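Local coordinates for protein phosphodiesterase (Trypanosoma brucei brucei, PDB 5H2Q) that belongs to the phosphodiesterases of the HD clan, with a helical fold without strands that holds a zinc ion and a magnesium ion, at residues I19-V24 against A48-R53; T27-D32 against I100-Y105; G107-K112 against A312-M317. All coordinates share one frame; numbering follows the deposited sequence.

Interaction 1: residues I19-V24 against A48-R53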
loop_
_atom_site.group_PDB
_atom_site.type_symbol
_atom_site.label_atom_id
_atom_site.label_comp_id
_atom_site.label_asym_id
_atom_site.label_seq_id
_atom_site.Cartn_x
_atom_site.Cartn_y
_atom_site.Cartn_z
ATOM N N ILE A 19 12.151 16.069 -12.030
ATOM C CA ILE A 19 12.233 14.724 -12.625
ATOM C C ILE A 19 11.014 14.375 -13.502
ATOM O O ILE A 19 9.873 14.420 -13.044
ATOM C CB ILE A 19 12.496 13.654 -11.525
ATOM C CG1 ILE A 19 13.777 13.971 -10.706
ATOM C CG2 ILE A 19 12.507 12.211 -12.097
ATOM C CD1 ILE A 19 13.905 13.155 -9.440
ATOM N N GLU A 20 11.265 13.958 -14.748
ATOM C CA GLU A 20 10.182 13.589 -15.659
ATOM C C GLU A 20 10.404 12.199 -16.252
ATOM O O GLU A 20 11.540 11.704 -16.217
ATOM C CB GLU A 20 9.970 14.673 -16.737
ATOM C CG GLU A 20 9.162 15.854 -16.225
ATOM C CD GLU A 20 8.831 16.916 -17.255
ATOM O OE1 GLU A 20 7.900 16.691 -18.062
ATOM O OE2 GLU A 20 9.465 17.995 -17.222
ATOM N N PHE A 21 9.338 11.576 -16.807
ATOM C CA PHE A 21 9.415 10.209 -17.329
ATOM C C PHE A 21 8.839 10.112 -18.742
ATOM O O PHE A 21 7.916 9.336 -18.950
ATOM C CB PHE A 21 8.687 9.226 -16.390
ATOM C CG PHE A 21 9.120 9.350 -14.948
ATOM C CD1 PHE A 21 10.310 8.786 -14.512
ATOM C CD2 PHE A 21 8.319 10.012 -14.015
ATOM C CE1 PHE A 21 10.723 8.927 -13.181
ATOM C CE2 PHE A 21 8.747 10.168 -12.691
ATOM C CZ PHE A 21 9.949 9.632 -12.289
ATOM N N PRO A 22 9.366 10.857 -19.729
ATOM C CA PRO A 22 8.788 10.772 -21.092
ATOM C C PRO A 22 8.935 9.419 -21.784
ATOM O O PRO A 22 8.084 9.078 -22.602
ATOM C CB PRO A 22 9.506 11.886 -21.853
ATOM C CG PRO A 22 10.754 12.129 -21.085
ATOM C CD PRO A 22 10.467 11.844 -19.665
ATOM N N ASN A 23 9.962 8.620 -21.431
ATOM C CA ASN A 23 10.187 7.323 -22.092
ATOM C C ASN A 23 9.897 6.089 -21.248
ATOM O O ASN A 23 10.125 4.966 -21.702
ATOM C CB ASN A 23 11.630 7.264 -22.629
ATOM C CG ASN A 23 11.873 8.177 -23.806
ATOM O OD1 ASN A 23 11.223 9.225 -23.978
ATOM N ND2 ASN A 23 12.856 7.813 -24.615
ATOM N N VAL A 24 9.380 6.292 -20.019
ATOM C CA VAL A 24 9.067 5.212 -19.099
ATOM C C VAL A 24 7.654 5.494 -18.601
ATOM O O VAL A 24 7.429 6.466 -17.869
ATOM C CB VAL A 24 10.081 5.113 -17.917
ATOM C CG1 VAL A 24 9.756 3.915 -17.026
ATOM C CG2 VAL A 24 11.535 5.028 -18.421
ATOM N N ALA A 48 9.518 9.777 -5.169
ATOM C CA ALA A 48 8.593 10.895 -4.938
ATOM C C ALA A 48 8.087 11.467 -6.277
ATOM O O ALA A 48 6.892 11.739 -6.408
ATOM C CB ALA A 48 9.263 11.981 -4.098
ATOM N N ALA A 49 8.979 11.631 -7.280
ATOM C CA ALA A 49 8.538 12.134 -8.596
ATOM C C ALA A 49 7.557 11.156 -9.292
ATOM O O ALA A 49 6.665 11.610 -10.012
ATOM C CB ALA A 49 9.737 12.404 -9.496
ATOM N N ILE A 50 7.702 9.825 -9.068
ATOM C CA ILE A 50 6.772 8.868 -9.680
ATOM C C ILE A 50 5.384 9.127 -9.151
ATOM O O ILE A 50 4.472 9.267 -9.937
ATOM C CB ILE A 50 7.207 7.386 -9.478
ATOM C CG1 ILE A 50 8.396 7.066 -10.377
ATOM C CG2 ILE A 50 6.038 6.390 -9.804
ATOM C CD1 ILE A 50 9.216 5.902 -9.883
ATOM N N ALA A 51 5.231 9.235 -7.812
ATOM C CA ALA A 51 3.924 9.492 -7.233
ATOM C C ALA A 51 3.390 10.873 -7.675
ATOM O O ALA A 51 2.237 11.001 -8.054
ATOM C CB ALA A 51 4.022 9.421 -5.721
ATOM N N TYR A 52 4.270 11.879 -7.707
ATOM C CA TYR A 52 3.892 13.247 -8.086
ATOM C C TYR A 52 3.394 13.311 -9.531
ATOM O O TYR A 52 2.293 13.792 -9.762
ATOM C CB TYR A 52 5.099 14.176 -7.869
ATOM C CG TYR A 52 4.859 15.637 -8.182
ATOM C CD1 TYR A 52 3.968 16.393 -7.423
ATOM C CD2 TYR A 52 5.623 16.298 -9.141
ATOM C CE1 TYR A 52 3.761 17.745 -7.684
ATOM C CE2 TYR A 52 5.422 17.650 -9.417
ATOM C CZ TYR A 52 4.503 18.372 -8.672
ATOM O OH TYR A 52 4.296 19.700 -8.943
ATOM N N ARG A 53 4.187 12.792 -10.487
ATOM C CA ARG A 53 3.816 12.805 -11.896
ATOM C C ARG A 53 2.651 11.895 -12.208
ATOM O O ARG A 53 1.827 12.240 -13.058
ATOM C CB ARG A 53 5.034 12.515 -12.784
ATOM C CG ARG A 53 6.134 13.555 -12.687
ATOM C CD ARG A 53 5.620 14.942 -13.046
ATOM N NE ARG A 53 6.611 15.993 -12.812
ATOM C CZ ARG A 53 6.413 17.281 -13.086
ATOM N NH1 ARG A 53 7.372 18.169 -12.859
ATOM N NH2 ARG A 53 5.257 17.689 -13.596
HETATM O O HOH W 1 8.613 15.259 -10.913
#
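Ile19 O and Arg53 NE are joined by one water molecule, which lies 2.6 Å from the Ile19 carbonyl oxygen and accepts from Arg53 NE at 2.9 Å. The case illustrates a loop-on-helix contact in the N-terminal part of a helical phosphodiesterase fold: the irregular loop 19-24 is laid against helix 43-58, with a polar bridge at one margin and apolar groups beside it. Arg53 is fixed from several directions. Its NH1 is bonded to Leu17 O at the end of the preceding helix 10-17, Glu20 CG lies over one face of the guanidinium, and Tyr52 CE2 covers the centre of the opposite face, 3.8 Å above the plane. Glu20 OE2 stays 4.8 Å from Arg53 NH1, too far for a salt bridge, although its charge may still favour the cation. Next to this polar end, Ile19 CB rests on Ala49 CB at 3.6 Å. In Phe21, chi1 of -51° puts CG anti to the carbonyl carbon, on a CB that already points at the helix. The Phe21 and Ile50 side chains cross at about a right angle, with Phe21 CZ 3.6 Å from Ile50 CG1, and Phe21 CE2 meets Ala49 O near the ring plane at 3.7 Å.

Interaction 2: residues T27-D32 against I100-Y105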
loop_
_atom_site.group_PDB
_atom_site.type_symbol
_atom_site.label_atom_id
_atom_site.label_comp_id
_atom_site.label_asym_id
_atom_site.label_seq_id
_atom_site.Cartn_x
_atom_site.Cartn_y
_atom_site.Cartn_z
ATOM N N THR A 27 2.264 4.485 -15.709
ATOM C CA THR A 27 0.889 3.973 -15.583
ATOM C C THR A 27 0.754 2.492 -15.993
ATOM O O THR A 27 -0.337 1.943 -15.903
ATOM C CB THR A 27 -0.099 4.818 -16.421
ATOM O OG1 THR A 27 0.078 4.524 -17.807
ATOM C CG2 THR A 27 -0.011 6.326 -16.152
ATOM N N ASP A 28 1.818 1.883 -16.504
ATOM C CA ASP A 28 1.788 0.502 -17.004
ATOM C C ASP A 28 1.772 -0.585 -15.923
ATOM O O ASP A 28 2.452 -0.442 -14.908
ATOM C CB ASP A 28 2.970 0.281 -17.967
ATOM C CG ASP A 28 2.712 -0.849 -18.944
ATOM O OD1 ASP A 28 2.110 -0.583 -20.016
ATOM O OD2 ASP A 28 2.976 -2.016 -18.583
ATOM N N ILE A 29 1.050 -1.715 -16.167
ATOM C CA ILE A 29 1.076 -2.821 -15.213
ATOM C C ILE A 29 2.484 -3.414 -15.081
ATOM O O ILE A 29 2.791 -3.955 -14.020
ATOM C CB ILE A 29 -0.003 -3.917 -15.439
ATOM C CG1 ILE A 29 0.300 -4.803 -16.681
ATOM C CG2 ILE A 29 -1.421 -3.308 -15.483
ATOM C CD1 ILE A 29 -0.576 -6.084 -16.761
ATOM N N ASP A 30 3.340 -3.283 -16.126
ATOM C CA ASP A 30 4.720 -3.786 -16.132
ATOM C C ASP A 30 5.747 -2.798 -15.626
ATOM O O ASP A 30 6.961 -3.058 -15.737
ATOM C CB ASP A 30 5.117 -4.292 -17.538
ATOM C CG ASP A 30 4.411 -5.554 -17.997
ATOM O OD1 ASP A 30 3.633 -6.117 -17.215
ATOM O OD2 ASP A 30 4.647 -5.981 -19.148
ATOM N N PHE A 31 5.287 -1.642 -15.091
ATOM C CA PHE A 31 6.213 -0.633 -14.602
ATOM C C PHE A 31 7.126 -1.278 -13.574
ATOM O O PHE A 31 6.648 -2.008 -12.710
ATOM C CB PHE A 31 5.462 0.564 -13.980
ATOM C CG PHE A 31 6.424 1.541 -13.336
ATOM C CD1 PHE A 31 7.279 2.321 -14.116
ATOM C CD2 PHE A 31 6.487 1.670 -11.951
ATOM C CE1 PHE A 31 8.174 3.207 -13.523
ATOM C CE2 PHE A 31 7.403 2.547 -11.357
ATOM C CZ PHE A 31 8.239 3.303 -12.149
ATOM N N ASP A 32 8.426 -1.044 -13.711
ATOM C CA ASP A 32 9.459 -1.642 -12.861
ATOM C C ASP A 32 10.094 -0.582 -11.950
ATOM O O ASP A 32 11.006 0.149 -12.355
ATOM C CB ASP A 32 10.514 -2.300 -13.755
ATOM C CG ASP A 32 11.527 -3.152 -13.010
ATOM O OD1 ASP A 32 11.666 -2.974 -11.764
ATOM O OD2 ASP A 32 12.220 -3.951 -13.670
ATOM N N ILE A 100 -2.289 0.421 -7.402
ATOM C CA ILE A 100 -3.713 0.731 -7.288
ATOM C C ILE A 100 -4.140 1.552 -8.519
ATOM O O ILE A 100 -5.193 1.293 -9.092
ATOM C CB ILE A 100 -4.061 1.400 -5.953
ATOM C CG1 ILE A 100 -3.933 0.355 -4.791
ATOM C CG2 ILE A 100 -5.473 1.977 -5.973
ATOM C CD1 ILE A 100 -4.023 0.978 -3.458
ATOM N N TYR A 101 -3.298 2.500 -8.951
ATOM C CA TYR A 101 -3.603 3.270 -10.153
ATOM C C TYR A 101 -3.896 2.294 -11.337
ATOM O O TYR A 101 -4.888 2.476 -12.053
ATOM C CB TYR A 101 -2.428 4.180 -10.525
ATOM C CG TYR A 101 -2.780 5.088 -11.682
ATOM C CD1 TYR A 101 -2.666 4.648 -13.000
ATOM C CD2 TYR A 101 -3.244 6.379 -11.458
ATOM C CE1 TYR A 101 -3.033 5.468 -14.068
ATOM C CE2 TYR A 101 -3.625 7.204 -12.515
ATOM C CZ TYR A 101 -3.502 6.752 -13.818
ATOM O OH TYR A 101 -3.818 7.594 -14.860
ATOM N N THR A 102 -3.074 1.244 -11.496
ATOM C CA THR A 102 -3.324 0.270 -12.568
ATOM C C THR A 102 -4.617 -0.473 -12.368
ATOM O O THR A 102 -5.275 -0.779 -13.370
ATOM C CB THR A 102 -2.168 -0.699 -12.807
ATOM O OG1 THR A 102 -2.092 -1.619 -11.723
ATOM C CG2 THR A 102 -0.809 0.007 -13.041
ATOM N N PHE A 103 -4.968 -0.819 -11.109
ATOM C CA PHE A 103 -6.240 -1.526 -10.864
ATOM C C PHE A 103 -7.389 -0.647 -11.253
ATOM O O PHE A 103 -8.319 -1.108 -11.881
ATOM C CB PHE A 103 -6.386 -1.958 -9.407
ATOM C CG PHE A 103 -5.356 -2.943 -8.903
ATOM C CD1 PHE A 103 -4.611 -3.723 -9.793
ATOM C CD2 PHE A 103 -5.137 -3.105 -7.538
ATOM C CE1 PHE A 103 -3.673 -4.658 -9.320
ATOM C CE2 PHE A 103 -4.202 -4.039 -7.072
ATOM C CZ PHE A 103 -3.469 -4.793 -7.963
ATOM N N LEU A 104 -7.310 0.653 -10.913
ATOM C CA LEU A 104 -8.375 1.581 -11.267
ATOM C C LEU A 104 -8.494 1.824 -12.753
ATOM O O LEU A 104 -9.611 1.746 -13.263
ATOM C CB LEU A 104 -8.155 2.945 -10.547
ATOM C CG LEU A 104 -8.292 2.945 -9.028
ATOM C CD1 LEU A 104 -7.824 4.285 -8.426
ATOM C CD2 LEU A 104 -9.731 2.647 -8.612
ATOM N N TYR A 105 -7.379 2.127 -13.448
ATOM C CA TYR A 105 -7.442 2.625 -14.841
ATOM C C TYR A 105 -6.995 1.667 -15.945
ATOM O O TYR A 105 -7.141 2.001 -17.131
ATOM C CB TYR A 105 -6.692 3.956 -14.933
ATOM C CG TYR A 105 -7.308 4.985 -13.998
ATOM C CD1 TYR A 105 -8.594 5.483 -14.221
ATOM C CD2 TYR A 105 -6.665 5.359 -12.826
ATOM C CE1 TYR A 105 -9.194 6.371 -13.327
ATOM C CE2 TYR A 105 -7.252 6.252 -11.925
ATOM C CZ TYR A 105 -8.514 6.763 -12.185
ATOM O OH TYR A 105 -9.086 7.652 -11.312
#
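Thr27 and Tyr101 run side by side and point the same way, and the methyl Thr27 CG2 touches the ring atom Tyr101 CE1 at 3.8 Å. This is the first half of a small contact in which a loop turn, 27-32, just before helix 33-38, leans on the last turns of helix 90-105, in the phosphodiesterase family region. The threonine rotamer sorts its two branches: with CG2 anti to the carbonyl carbon and OG1 between the backbone N and that carbon (chi1 74°), the methyl meets the tyrosine while the hydroxyl engages Asp25 OD1 and Arg106 NH2. Tyr101 is backed by its own helix, since Tyr105 CD2 sits 3.5 Å above the centre of one ring face.

Thr102 adopts the same first torsion, 72°, with a similar division of labour. Its OG1 is bonded to Thr99 O one turn back, and CG2 approaches the loop backbone, 3.5 Å from Thr27 O and 3.8 Å from Asp28 O. Ile29 crosses Thr102 at about a right angle, and the Ile29 CG2 branch lies 3.8 Å from Thr102 CB. The end of the isoleucine leads away from helix 90-105; Ile29 also touches Trp319 on helix 318-334. The loop holds its own shape: Asp28 to Phe31 form a type I turn, and Asp28 OD2 accepts from Asp30 N at 2.8 Å, an Asx turn. Asp28 O is also bonded to Gln98 NE2.

Chemically, then, methyls meet a ring, a CB and two loop carbonyls, while both threonine hydroxyls are satisfied by other partners; the contact depends on fit.

Interaction 3: residues G107-K112 against A312-M317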
loop_
_atom_site.group_PDB
_atom_site.type_symbol
_atom_site.label_atom_id
_atom_site.label_comp_id
_atom_site.label_asym_id
_atom_site.label_seq_id
_atom_site.Cartn_x
_atom_site.Cartn_y
_atom_site.Cartn_z
ATOM N N GLY A 107 -7.460 -1.914 -14.969
ATOM C CA GLY A 107 -8.420 -2.923 -14.518
ATOM C C GLY A 107 -9.872 -2.495 -14.528
ATOM O O GLY A 107 -10.746 -3.288 -14.168
ATOM N N ASN A 108 -10.153 -1.202 -14.914
ATOM C CA ASN A 108 -11.490 -0.589 -14.989
ATOM C C ASN A 108 -12.237 -0.485 -13.659
ATOM O O ASN A 108 -13.447 -0.258 -13.667
ATOM C CB ASN A 108 -12.380 -1.306 -16.035
ATOM C CG ASN A 108 -11.778 -1.404 -17.412
ATOM O OD1 ASN A 108 -11.067 -0.513 -17.872
ATOM N ND2 ASN A 108 -12.051 -2.501 -18.092
ATOM N N VAL A 109 -11.537 -0.591 -12.499
ATOM C CA VAL A 109 -12.224 -0.467 -11.227
ATOM C C VAL A 109 -12.675 0.983 -10.979
ATOM O O VAL A 109 -13.532 1.218 -10.124
ATOM C CB VAL A 109 -11.438 -1.089 -10.028
ATOM C CG1 VAL A 109 -12.293 -1.081 -8.768
ATOM C CG2 VAL A 109 -11.028 -2.522 -10.349
ATOM N N TYR A 110 -12.180 1.949 -11.790
ATOM C CA TYR A 110 -12.654 3.331 -11.641
ATOM C C TYR A 110 -14.196 3.408 -11.840
ATOM O O TYR A 110 -14.820 4.303 -11.282
ATOM C CB TYR A 110 -11.939 4.291 -12.624
ATOM C CG TYR A 110 -12.391 4.149 -14.057
ATOM C CD1 TYR A 110 -13.456 4.903 -14.553
ATOM C CD2 TYR A 110 -11.769 3.252 -14.919
ATOM C CE1 TYR A 110 -13.912 4.736 -15.865
ATOM C CE2 TYR A 110 -12.230 3.061 -16.220
ATOM C CZ TYR A 110 -13.293 3.815 -16.694
ATOM O OH TYR A 110 -13.690 3.647 -18.009
ATOM N N GLU A 111 -14.786 2.486 -12.647
ATOM C CA GLU A 111 -16.246 2.473 -12.847
ATOM C C GLU A 111 -17.023 2.148 -11.569
ATOM O O GLU A 111 -18.203 2.507 -11.465
ATOM C CB GLU A 111 -16.634 1.440 -13.915
ATOM C CG GLU A 111 -15.937 1.661 -15.250
ATOM C CD GLU A 111 -16.490 0.793 -16.358
ATOM O OE1 GLU A 111 -16.797 -0.388 -16.075
ATOM O OE2 GLU A 111 -16.664 1.301 -17.493
ATOM N N LYS A 112 -16.358 1.462 -10.607
ATOM C CA LYS A 112 -16.982 1.035 -9.353
ATOM C C LYS A 112 -16.862 2.068 -8.229
ATOM O O LYS A 112 -17.383 1.831 -7.135
ATOM C CB LYS A 112 -16.348 -0.284 -8.869
ATOM C CG LYS A 112 -16.082 -1.374 -9.936
ATOM C CD LYS A 112 -17.357 -1.895 -10.585
ATOM C CE LYS A 112 -17.051 -3.054 -11.492
ATOM N NZ LYS A 112 -18.185 -3.335 -12.404
ATOM N N ALA A 312 -16.266 -12.240 -8.422
ATOM C CA ALA A 312 -17.476 -11.592 -7.908
ATOM C C ALA A 312 -17.840 -10.265 -8.581
ATOM O O ALA A 312 -19.020 -9.890 -8.582
ATOM C CB ALA A 312 -17.378 -11.385 -6.409
ATOM N N CYS A 313 -16.833 -9.520 -9.086
ATOM C CA CYS A 313 -17.096 -8.175 -9.592
ATOM C C CYS A 313 -15.991 -7.584 -10.449
ATOM O O CYS A 313 -16.310 -6.884 -11.401
ATOM C CB CYS A 313 -17.419 -7.259 -8.409
ATOM S SG CYS A 313 -17.850 -5.557 -8.855
ATOM N N LEU A 314 -14.708 -7.811 -10.111
ATOM C CA LEU A 314 -13.577 -7.143 -10.778
ATOM C C LEU A 314 -12.972 -7.895 -11.961
ATOM O O LEU A 314 -11.761 -8.112 -12.011
ATOM C CB LEU A 314 -12.497 -6.788 -9.723
ATOM C CG LEU A 314 -12.997 -6.018 -8.493
ATOM C CD1 LEU A 314 -11.846 -5.642 -7.570
ATOM C CD2 LEU A 314 -13.774 -4.748 -8.883
ATOM N N GLN A 315 -13.812 -8.187 -12.987
ATOM C CA GLN A 315 -13.425 -8.904 -14.199
ATOM C C GLN A 315 -12.230 -8.310 -14.906
ATOM O O GLN A 315 -11.444 -9.058 -15.477
ATOM C CB GLN A 315 -14.622 -9.043 -15.188
ATOM C CG GLN A 315 -15.868 -9.715 -14.605
ATOM C CD GLN A 315 -15.774 -11.223 -14.609
ATOM O OE1 GLN A 315 -16.174 -11.896 -15.569
ATOM N NE2 GLN A 315 -15.278 -11.791 -13.520
ATOM N N GLY A 316 -12.081 -6.978 -14.860
ATOM C CA GLY A 316 -10.956 -6.294 -15.491
ATOM C C GLY A 316 -9.603 -6.536 -14.852
ATOM O O GLY A 316 -8.579 -6.252 -15.478
ATOM N N MET A 317 -9.592 -7.085 -13.609
ATOM C CA MET A 317 -8.367 -7.410 -12.860
ATOM C C MET A 317 -7.966 -8.899 -13.011
ATOM O O MET A 317 -7.141 -9.384 -12.244
ATOM C CB MET A 317 -8.508 -7.020 -11.378
ATOM C CG MET A 317 -8.177 -5.551 -11.092
ATOM S SD MET A 317 -8.600 -5.128 -9.401
ATOM C CE MET A 317 -7.213 -6.019 -8.484
HETATM O O HOH W 2 -12.977 -4.699 -13.104
HETATM O O HOH W 3 -17.611 -5.835 -13.494
#
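Lys112 lays its aliphatic chain across Cys313 and Leu314, joining the loop after helix 90-105 to the loop after helix 290-312. From CB the chain bends at chi2 (-64°) and is extended beyond it. Its CG lies 4.2 Å from Leu314 CD2. The next carbon, CD, comes to 4.1 Å from Cys313 SG, and CE closes on the same sulfur at 3.7 Å. At the tip, NZ donates to a water at 2.8 Å, and this water in turn donates to Cys313 O at 2.7 Å. One cysteine therefore serves the lysine twice, its thiol sulfur beside the methylenes and its carbonyl oxygen linked through water to the ammonium group.

The other end of the contact shows what glycine allows where two loops meet. Gly107 and Gly316 bring their backbones together without side chains between them, and a reciprocal pair of CA-H...O contacts follows: Gly316 CA to Gly107 O at 3.3 Å and Gly107 CA to Gly316 O at 3.5 Å. A second water ties the same residues, donating to Gly107 O and accepting from Gly316 N.

Between these polar ends lies Val109, on the 3-10 turn 109-112. Its CG2 branch touches Met317 SD at 3.7 Å and also meets Leu314 CD2, the leucine crossing the valine at about a right angle. Each loop links two long helices of this helical fold, and two other helices close over the joint: helix 227-242 contributes Leu237 against both Val109 and Met317, and helix 207-217 sets Tyr214 against Cys313 and Leu314. Helix 290-312, which leads into the second loop, supplies Ile309 to Leu314 and Phe306 to Met317.

How the interactions relate
The three contacts form a chain with interaction 2 in the middle. Toward interaction 1 the join is apolar: Phe31 CZ packs on Ile50 CD1 at 3.6 Å. Toward interaction 3 it is mainly backbone, with Thr102 O and Gly107 N 2.9 Å apart and Leu104 O and Tyr110 N 3.0 Å apart, both probably hydrogen-bonded. Interactions 1 and 3 do not touch, their nearest atoms being about 16 Å apart. None of the residues described binds the zinc ion, but helices connect them to it: His92 lies on helix 90-105, and Asp242 ends helix 227-242, which packs on interaction 3. The phthalazinone ligand occupies a pocket of residues between 87 and 301, a range that excludes interaction 1.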